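Local coordinates for Cag pathogenicity island protein (Cag10) (Helicobacter pylori 26695, PDB 6IQT) that probably acts as the VirB8-like component of the Cag type IV secretion system, this chain being its soluble NTF2-like domain, at residues S33-F38 with A88-N93; K37-L42 with L107-T112; M70-E75 with F157-T162. All blocks are in the same frame, centred on the assembly; numbering follows the deposited sequence.

Contact 1: S33-F38 with A88-N93; sequences SATSKF and AIISSN
Ile90 carries its CG1 anti to the carbonyl carbon (chi1 -66°), and an extended chi2 of 173° then pushes CD1 out from strand 84-98 to meet Ser36 and Thr35 on helix 30-43. The methyl comes to rest against the helix backbone: Ile90 CD1 lies 3.7 Å from Ser36 CA. It is a little farther, 4.1 Å, from Ser36 CB. At the preceding residue, the Thr35 and Ile90 side chains run roughly perpendicular, with Thr35 CG2 3.9 Å from Ile90 CD1. Thr35 offers its methyl while its OG1 is hydrogen-bonded back to Val31 O. The apolar part is thus a single methyl set against two consecutive helix residues.

Polar groups meet only through solvent. Ser36 OG is 2.9 Å from water 1, and that water accepts the N-H of Ile90 at 2.8 Å (Ile90 N to the water oxygen). Water 2 donates to two carbonyls, at 2.7 Å to Ser36 O and at 3.2 Å to Ala88 O. The two waters therefore bridge helix and strand beside the methyl contact, each giving a backbone atom of strand 84-98 a polar partner.

Behind the contact, Ile90 also packs on Val39 of the same helix and on Phe109 of the adjacent strand 105-117, and Thr35 reaches Leu107, Phe109 and Phe154. Helix 30-43 thus lies on the sheet, with side chains touching strands 84-98, 105-117 and 154-163.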
loop_
_atom_site.group_PDB
_atom_site.type_symbol
_atom_site.label_atom_id
_atom_site.label_comp_id
_atom_site.label_asym_id
_atom_site.label_seq_id
_atom_site.Cartn_x
_atom_site.Cartn_y
_atom_site.Cartn_z
ATOM N N SER A 33 -3.129 14.761 -12.933
ATOM C CA SER A 33 -1.845 14.940 -13.620
ATOM C C SER A 33 -0.670 14.784 -12.662
ATOM O O SER A 33 0.350 14.165 -13.004
ATOM C CB SER A 33 -1.783 16.323 -14.285
ATOM O OG SER A 33 -2.796 16.456 -15.266
ATOM N N ALA A 34 -0.763 15.402 -11.482
ATOM C CA ALA A 34 0.310 15.276 -10.499
ATOM C C ALA A 34 0.483 13.828 -10.061
ATOM O O ALA A 34 1.614 13.329 -9.930
ATOM C CB ALA A 34 0.014 16.178 -9.287
ATOM N N THR A 35 -0.633 13.130 -9.853
ATOM C CA THR A 35 -0.573 11.746 -9.404
ATOM C C THR A 35 0.070 10.858 -10.462
ATOM O O THR A 35 0.874 9.983 -10.135
ATOM C CB THR A 35 -1.978 11.245 -9.047
ATOM O OG1 THR A 35 -2.513 12.069 -8.004
ATOM C CG2 THR A 35 -1.924 9.813 -8.527
ATOM N N SER A 36 -0.253 11.091 -11.734
ATOM C CA SER A 36 0.343 10.306 -12.805
ATOM C C SER A 36 1.849 10.540 -12.888
ATOM O O SER A 36 2.627 9.592 -13.074
ATOM C CB SER A 36 -0.345 10.651 -14.126
ATOM O OG SER A 36 0.281 9.978 -15.189
ATOM N N LYS A 37 2.276 11.796 -12.747
ATOM C CA LYS A 37 3.706 12.096 -12.753
ATOM C C LYS A 37 4.407 11.444 -11.564
ATOM O O LYS A 37 5.497 10.874 -11.706
ATOM C CB LYS A 37 3.910 13.611 -12.744
ATOM C CG LYS A 37 5.368 14.066 -13.038
ATOM C CD LYS A 37 5.970 13.244 -14.176
ATOM C CE LYS A 37 7.212 13.913 -14.774
ATOM N NZ LYS A 37 7.758 13.142 -15.926
ATOM N N PHE A 38 3.779 11.500 -10.389
ATOM C CA PHE A 38 4.328 10.885 -9.187
ATOM C C PHE A 38 4.475 9.380 -9.349
ATOM O O PHE A 38 5.513 8.805 -8.994
ATOM C CB PHE A 38 3.420 11.220 -7.995
ATOM C CG PHE A 38 3.785 10.513 -6.720
ATOM C CD1 PHE A 38 4.805 10.993 -5.910
ATOM C CD2 PHE A 38 3.094 9.376 -6.319
ATOM C CE1 PHE A 38 5.136 10.356 -4.716
ATOM C CE2 PHE A 38 3.428 8.722 -5.132
ATOM C CZ PHE A 38 4.451 9.221 -4.327
ATOM N N ALA A 88 5.716 2.808 -15.674
ATOM C CA ALA A 88 4.569 2.707 -14.768
ATOM C C ALA A 88 3.466 3.663 -15.215
ATOM O O ALA A 88 3.710 4.867 -15.363
ATOM C CB ALA A 88 4.996 3.034 -13.340
ATOM N N ILE A 89 2.258 3.133 -15.427
ATOM C CA ILE A 89 1.100 3.903 -15.884
ATOM C C ILE A 89 -0.053 3.680 -14.908
ATOM O O ILE A 89 -0.199 2.588 -14.355
ATOM C CB ILE A 89 0.669 3.496 -17.316
ATOM C CG1 ILE A 89 -0.023 2.125 -17.302
ATOM C CG2 ILE A 89 1.861 3.528 -18.289
ATOM C CD1 ILE A 89 -0.096 1.420 -18.646
ATOM N N ILE A 90 -0.892 4.695 -14.714
ATOM C CA ILE A 90 -2.150 4.476 -14.000
ATOM C C ILE A 90 -3.121 3.814 -14.976
ATOM O O ILE A 90 -3.370 4.331 -16.064
ATOM C CB ILE A 90 -2.712 5.790 -13.434
ATOM C CG1 ILE A 90 -1.772 6.328 -12.343
ATOM C CG2 ILE A 90 -4.149 5.591 -12.888
ATOM C CD1 ILE A 90 -2.140 7.747 -11.808
ATOM N N SER A 91 -3.630 2.642 -14.613
ATOM C CA SER A 91 -4.379 1.829 -15.565
ATOM C C SER A 91 -5.860 1.739 -15.231
ATOM O O SER A 91 -6.571 0.901 -15.795
ATOM C CB SER A 91 -3.760 0.426 -15.650
ATOM O OG SER A 91 -3.668 -0.169 -14.372
ATOM N N SER A 92 -6.352 2.588 -14.341
ATOM C CA SER A 92 -7.763 2.589 -14.005
ATOM C C SER A 92 -8.193 4.024 -13.772
ATOM O O SER A 92 -7.370 4.949 -13.754
ATOM C CB SER A 92 -8.046 1.734 -12.764
ATOM O OG SER A 92 -7.670 2.407 -11.567
ATOM N N ASN A 93 -9.496 4.203 -13.578
ATOM C CA ASN A 93 -9.990 5.473 -13.071
ATOM C C ASN A 93 -9.475 5.686 -11.646
ATOM O O ASN A 93 -9.185 4.730 -10.921
ATOM C CB ASN A 93 -11.530 5.508 -13.122
ATOM C CG ASN A 93 -12.182 4.328 -12.380
ATOM O OD1 ASN A 93 -12.022 3.169 -12.767
ATOM N ND2 ASN A 93 -12.928 4.626 -11.324
HETATM O O HOH W 1 -0.444 7.188 -15.786
HETATM O O HOH W 2 2.095 7.542 -14.748
#

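Contact 2: K37-L42 with L107-T112; sequences KFVSLL and LTFFIT
Apolar packing joins Val39 of helix 30-43 to Phe109 and Ile111 of strand 105-117, one valine branch to each partner. Val39 CG2 approaches the far end of the phenyl ring obliquely, 3.7 Å from Phe109 CE1 and 3.8 Å from Phe109 CZ; the valine and the ring point at one another from helix and strand. Val39 CG1, anti to its own backbone N (chi1 160°), lies instead against the second partner, with Val39 CG1 and Ile111 CG2 3.9 Å apart where the two side chains lie alongside, running in opposite senses. Ile111 CG2 also stands at the edge of the Phe109 ring, in its plane. All three touching side chains are buried.

The backbone bonds belong to the helix and to the sheet, none joining the two segments. Leu41 N to Lys37 O and Leu42 N to Phe38 O continue the helix, while the strand is paired through its backbone on both flanks, Phe110 with Ser91, and Phe109 and Ile111 with Val131 and Lys129.

A helix laid by its aliphatic side chains on an inner strand of a curved antiparallel sheet is the arrangement of the NTF2-like fold, to which VirB8 domains belong.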
loop_
_atom_site.group_PDB
_atom_site.type_symbol
_atom_site.label_atom_id
_atom_site.label_comp_id
_atom_site.label_asym_id
_atom_site.label_seq_id
_atom_site.Cartn_x
_atom_site.Cartn_y
_atom_site.Cartn_z
ATOM N N LYS A 37 2.276 11.796 -12.747
ATOM C CA LYS A 37 3.706 12.096 -12.753
ATOM C C LYS A 37 4.407 11.444 -11.564
ATOM O O LYS A 37 5.497 10.874 -11.706
ATOM C CB LYS A 37 3.910 13.611 -12.744
ATOM C CG LYS A 37 5.368 14.066 -13.038
ATOM C CD LYS A 37 5.970 13.244 -14.176
ATOM C CE LYS A 37 7.212 13.913 -14.774
ATOM N NZ LYS A 37 7.758 13.142 -15.926
ATOM N N PHE A 38 3.779 11.500 -10.389
ATOM C CA PHE A 38 4.328 10.885 -9.187
ATOM C C PHE A 38 4.475 9.380 -9.349
ATOM O O PHE A 38 5.513 8.805 -8.994
ATOM C CB PHE A 38 3.420 11.220 -7.995
ATOM C CG PHE A 38 3.785 10.513 -6.720
ATOM C CD1 PHE A 38 4.805 10.993 -5.910
ATOM C CD2 PHE A 38 3.094 9.376 -6.319
ATOM C CE1 PHE A 38 5.136 10.356 -4.716
ATOM C CE2 PHE A 38 3.428 8.722 -5.132
ATOM C CZ PHE A 38 4.451 9.221 -4.327
ATOM N N VAL A 39 3.445 8.723 -9.890
ATOM C CA VAL A 39 3.502 7.275 -10.111
ATOM C C VAL A 39 4.636 6.927 -11.062
ATOM O O VAL A 39 5.391 5.970 -10.837
ATOM C CB VAL A 39 2.151 6.761 -10.649
ATOM C CG1 VAL A 39 2.319 5.405 -11.328
ATOM C CG2 VAL A 39 1.106 6.692 -9.509
ATOM N N SER A 40 4.741 7.680 -12.161
ATOM C CA SER A 40 5.825 7.480 -13.117
ATOM C C SER A 40 7.198 7.638 -12.458
ATOM O O SER A 40 8.096 6.816 -12.675
ATOM C CB SER A 40 5.659 8.468 -14.274
ATOM O OG SER A 40 6.686 8.280 -15.221
ATOM N N LEU A 41 7.373 8.675 -11.626
ATOM C CA LEU A 41 8.664 8.904 -10.982
ATOM C C LEU A 41 8.982 7.822 -9.950
ATOM O O LEU A 41 10.131 7.380 -9.841
ATOM C CB LEU A 41 8.681 10.283 -10.318
ATOM C CG LEU A 41 8.669 11.514 -11.236
ATOM C CD1 LEU A 41 8.314 12.716 -10.378
ATOM C CD2 LEU A 41 10.021 11.701 -11.913
ATOM N N LEU A 42 7.981 7.397 -9.175
ATOM C CA LEU A 42 8.207 6.485 -8.061
ATOM C C LEU A 42 8.358 5.034 -8.515
ATOM O O LEU A 42 9.260 4.323 -8.047
ATOM C CB LEU A 42 7.063 6.605 -7.055
ATOM C CG LEU A 42 7.180 5.718 -5.821
ATOM C CD1 LEU A 42 8.431 6.052 -4.995
ATOM C CD2 LEU A 42 5.938 5.826 -4.976
ATOM N N LEU A 107 -6.618 8.856 -2.591
ATOM C CA LEU A 107 -6.829 8.432 -3.966
ATOM C C LEU A 107 -6.585 6.928 -4.071
ATOM O O LEU A 107 -5.648 6.403 -3.467
ATOM C CB LEU A 107 -5.883 9.190 -4.909
ATOM C CG LEU A 107 -5.907 10.724 -4.920
ATOM C CD1 LEU A 107 -4.833 11.270 -5.871
ATOM C CD2 LEU A 107 -7.288 11.247 -5.337
ATOM N N THR A 108 -7.429 6.217 -4.821
ATOM C CA THR A 108 -7.221 4.779 -5.000
ATOM C C THR A 108 -7.324 4.435 -6.484
ATOM O O THR A 108 -8.208 4.932 -7.190
ATOM C CB THR A 108 -8.232 3.939 -4.161
ATOM O OG1 THR A 108 -9.558 4.436 -4.357
ATOM C CG2 THR A 108 -7.922 4.030 -2.674
ATOM N N PHE A 109 -6.398 3.609 -6.966
ATOM C CA PHE A 109 -6.356 3.300 -8.391
ATOM C C PHE A 109 -5.438 2.106 -8.590
ATOM O O PHE A 109 -4.762 1.650 -7.662
ATOM C CB PHE A 109 -5.867 4.497 -9.226
ATOM C CG PHE A 109 -4.598 5.118 -8.701
ATOM C CD1 PHE A 109 -3.362 4.665 -9.134
ATOM C CD2 PHE A 109 -4.646 6.157 -7.766
ATOM C CE1 PHE A 109 -2.179 5.234 -8.635
ATOM C CE2 PHE A 109 -3.478 6.728 -7.273
ATOM C CZ PHE A 109 -2.245 6.265 -7.709
ATOM N N PHE A 110 -5.413 1.611 -9.820
ATOM C CA PHE A 110 -4.536 0.514 -10.195
ATOM C C PHE A 110 -3.420 1.059 -11.073
ATOM O O PHE A 110 -3.616 2.030 -11.809
ATOM C CB PHE A 110 -5.300 -0.580 -10.958
ATOM C CG PHE A 110 -6.320 -1.312 -10.116
ATOM C CD1 PHE A 110 -5.932 -2.335 -9.265
ATOM C CD2 PHE A 110 -7.661 -0.982 -10.183
ATOM C CE1 PHE A 110 -6.869 -3.019 -8.499
ATOM C CE2 PHE A 110 -8.599 -1.664 -9.419
ATOM C CZ PHE A 110 -8.203 -2.678 -8.580
ATOM N N ILE A 111 -2.253 0.410 -11.013
ATOM C CA ILE A 111 -1.156 0.750 -11.913
ATOM C C ILE A 111 -0.663 -0.507 -12.615
ATOM O O ILE A 111 -0.821 -1.630 -12.137
ATOM C CB ILE A 111 0.032 1.456 -11.213
ATOM C CG1 ILE A 111 0.740 0.527 -10.236
ATOM C CG2 ILE A 111 -0.414 2.734 -10.520
ATOM C CD1 ILE A 111 2.067 1.113 -9.755
ATOM N N THR A 112 -0.071 -0.297 -13.776
ATOM C CA THR A 112 0.577 -1.358 -14.527
ATOM C C THR A 112 2.019 -0.929 -14.736
ATOM O O THR A 112 2.277 0.224 -15.101
ATOM C CB THR A 112 -0.151 -1.613 -15.860
ATOM O OG1 THR A 112 -1.486 -2.078 -15.596
ATOM C CG2 THR A 112 0.564 -2.665 -16.670
#

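Contact 3: M70-E75 with F157-T162; sequences MRMFNE and FDIQIT
Where Met72 meets Ile159 and Ile161 both partners are aliphatic; the flat group of the strand, the Asp158 carboxylate, takes no part in this packing and is turned to other partners. The N-H of the next residue reaches OD1 from the anti side, some 22° off the carboxylate plane, with Ile159 N 2.9 Å from Asp158 OD1. That bond is bent, at 137°. The second subunit supplies further partners: Arg85 of that chain forms a salt bridge to OD1, and its Ser46 and Ser49 bind OD2, which would probably favour the ionised acid.

A classic beta bulge within strand 154-163, where Phe157 and Asp158 pair with the single residue Tyr134, immediately precedes Ile159 and Ile161, which point to helix 66-80 in this NTF2-like fold. Met72, a selenomethionine, reaches from the helix to the strand, whose closest CA atoms, Met72 CA and Ile159 CA, are 11.0 Å apart. Its chain is extended through chi2 and bends at chi3 (56°), bringing the methyl round to Ile161. The two side chains reach each other tip to tip, Met72 CE lying 3.6 Å from Ile161 CD1. The selenium makes a looser approach, with Met72 SE 4.3 Å from Ile159 CG2. Leu42 and Phe43 of helix 30-43 pack against the same Met72 side chain.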
loop_
_atom_site.group_PDB
_atom_site.type_symbol
_atom_site.label_atom_id
_atom_site.label_comp_id
_atom_site.label_asym_id
_atom_site.label_seq_id
_atom_site.Cartn_x
_atom_site.Cartn_y
_atom_site.Cartn_z
HETATM N N MSE A 70 12.322 7.568 -0.835
HETATM C CA MSE A 70 13.719 7.237 -1.123
HETATM C C MSE A 70 13.994 5.724 -0.970
HETATM O O MSE A 70 14.752 5.142 -1.756
HETATM C CB MSE A 70 14.658 8.047 -0.214
HETATM C CG MSE A 70 16.120 7.911 -0.611
HETATM SE SE MSE A 70 16.425 8.637 -2.403
HETATM C CE MSE A 70 18.000 9.680 -2.074
ATOM N N ARG A 71 13.363 5.083 0.018
ATOM C CA ARG A 71 13.533 3.635 0.165
ATOM C C ARG A 71 12.995 2.890 -1.051
ATOM O O ARG A 71 13.587 1.897 -1.498
ATOM C CB ARG A 71 12.849 3.139 1.437
ATOM C CG ARG A 71 13.561 3.535 2.712
ATOM C CD ARG A 71 12.848 2.963 3.943
ATOM N NE ARG A 71 13.616 3.197 5.161
ATOM C CZ ARG A 71 14.551 2.374 5.626
ATOM N NH1 ARG A 71 14.825 1.247 4.986
ATOM N NH2 ARG A 71 15.212 2.676 6.741
HETATM N N MSE A 72 11.882 3.355 -1.615
HETATM C CA MSE A 72 11.331 2.690 -2.785
HETATM C C MSE A 72 12.165 2.945 -4.028
HETATM O O MSE A 72 12.333 2.064 -4.877
HETATM C CB MSE A 72 9.887 3.145 -3.007
HETATM C CG MSE A 72 9.014 2.867 -1.809
HETATM SE SE MSE A 72 7.211 3.475 -2.088
HETATM C CE MSE A 72 6.871 2.490 -3.708
ATOM N N PHE A 73 12.664 4.175 -4.134
ATOM C CA PHE A 73 13.597 4.518 -5.201
ATOM C C PHE A 73 14.823 3.606 -5.157
ATOM O O PHE A 73 15.223 3.031 -6.177
ATOM C CB PHE A 73 13.975 5.998 -5.051
ATOM C CG PHE A 73 15.015 6.496 -6.030
ATOM C CD1 PHE A 73 14.656 6.882 -7.311
ATOM C CD2 PHE A 73 16.337 6.645 -5.637
ATOM C CE1 PHE A 73 15.600 7.370 -8.204
ATOM C CE2 PHE A 73 17.288 7.134 -6.525
ATOM C CZ PHE A 73 16.918 7.496 -7.814
ATOM N N ASN A 74 15.415 3.445 -3.966
ATOM C CA ASN A 74 16.624 2.625 -3.837
ATOM C C ASN A 74 16.354 1.156 -4.138
ATOM O O ASN A 74 17.236 0.461 -4.661
ATOM C CB ASN A 74 17.220 2.765 -2.433
ATOM C CG ASN A 74 17.912 4.105 -2.221
ATOM O OD1 ASN A 74 18.372 4.741 -3.173
ATOM N ND2 ASN A 74 17.976 4.548 -0.977
ATOM N N GLU A 75 15.153 0.660 -3.816
ATOM C CA GLU A 75 14.816 -0.722 -4.148
ATOM C C GLU A 75 14.772 -0.942 -5.663
ATOM O O GLU A 75 15.227 -1.984 -6.159
ATOM C CB GLU A 75 13.488 -1.098 -3.486
ATOM C CG GLU A 75 13.255 -2.607 -3.297
ATOM C CD GLU A 75 14.525 -3.389 -2.956
ATOM O OE1 GLU A 75 14.772 -4.427 -3.611
ATOM O OE2 GLU A 75 15.269 -2.981 -2.032
ATOM N N PHE A 157 1.632 12.407 1.252
ATOM C CA PHE A 157 1.943 12.191 2.661
ATOM C C PHE A 157 2.066 10.731 3.031
ATOM O O PHE A 157 2.682 10.421 4.056
ATOM C CB PHE A 157 0.867 12.822 3.554
ATOM C CG PHE A 157 0.982 14.305 3.669
ATOM C CD1 PHE A 157 0.694 15.125 2.578
ATOM C CD2 PHE A 157 1.373 14.894 4.866
ATOM C CE1 PHE A 157 0.805 16.518 2.679
ATOM C CE2 PHE A 157 1.477 16.286 4.977
ATOM C CZ PHE A 157 1.191 17.097 3.881
ATOM N N ASP A 158 1.504 9.835 2.231
ATOM C CA ASP A 158 1.540 8.413 2.547
ATOM C C ASP A 158 1.142 7.630 1.314
ATOM O O ASP A 158 0.506 8.164 0.397
ATOM C CB ASP A 158 0.601 8.082 3.706
ATOM C CG ASP A 158 1.165 6.999 4.626
ATOM O OD1 ASP A 158 2.026 6.204 4.172
ATOM O OD2 ASP A 158 0.747 6.955 5.808
ATOM N N ILE A 159 1.494 6.342 1.316
ATOM C CA ILE A 159 1.135 5.443 0.230
ATOM C C ILE A 159 0.932 4.055 0.821
ATOM O O ILE A 159 1.560 3.684 1.819
ATOM C CB ILE A 159 2.205 5.437 -0.890
ATOM C CG1 ILE A 159 1.673 4.769 -2.159
ATOM C CG2 ILE A 159 3.493 4.743 -0.437
ATOM C CD1 ILE A 159 2.648 4.869 -3.346
ATOM N N GLN A 160 0.033 3.293 0.211
ATOM C CA GLN A 160 -0.182 1.892 0.572
ATOM C C GLN A 160 -0.330 1.128 -0.732
ATOM O O GLN A 160 -0.952 1.628 -1.674
ATOM C CB GLN A 160 -1.425 1.706 1.458
ATOM C CG GLN A 160 -1.313 2.338 2.860
ATOM C CD GLN A 160 -0.129 1.792 3.681
ATOM O OE1 GLN A 160 0.154 0.589 3.670
ATOM N NE2 GLN A 160 0.564 2.686 4.395
ATOM N N ILE A 161 0.260 -0.064 -0.799
ATOM C CA ILE A 161 0.394 -0.804 -2.049
ATOM C C ILE A 161 -0.053 -2.242 -1.837
ATOM O O ILE A 161 0.307 -2.864 -0.829
ATOM C CB ILE A 161 1.847 -0.761 -2.558
ATOM C CG1 ILE A 161 2.248 0.675 -2.891
ATOM C CG2 ILE A 161 2.018 -1.655 -3.777
ATOM C CD1 ILE A 161 3.735 0.888 -2.884
ATOM N N THR A 162 -0.826 -2.773 -2.790
ATOM C CA THR A 162 -1.223 -4.181 -2.814
ATOM C C THR A 162 -0.780 -4.803 -4.131
ATOM O O THR A 162 -1.285 -4.428 -5.199
ATOM C CB THR A 162 -2.741 -4.357 -2.670
ATOM O OG1 THR A 162 -3.228 -3.622 -1.546
ATOM C CG2 THR A 162 -3.093 -5.841 -2.498
#

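Overall arrangement
All three contacts set helices on one four-stranded antiparallel sheet, but at different depths. Contact 2 is the buried core, close to the centre of the chain, and is purely apolar. Contact 1 uses the same helix 30-43 on the neighbouring, outermost strand and is only partly buried, which fits its mixture of methyl packing and bridging water; the two centres are about 4 Å apart, and backbone pairing of Ile89 with Thr112 ties their strands together. Contact 3, also partly buried, brings helix 66-80 to the other outermost strand and is again apolar across its segments. It touches contact 2 through Leu42, which packs on both Met72 and Ile159, whereas contacts 1 and 3 do not touch.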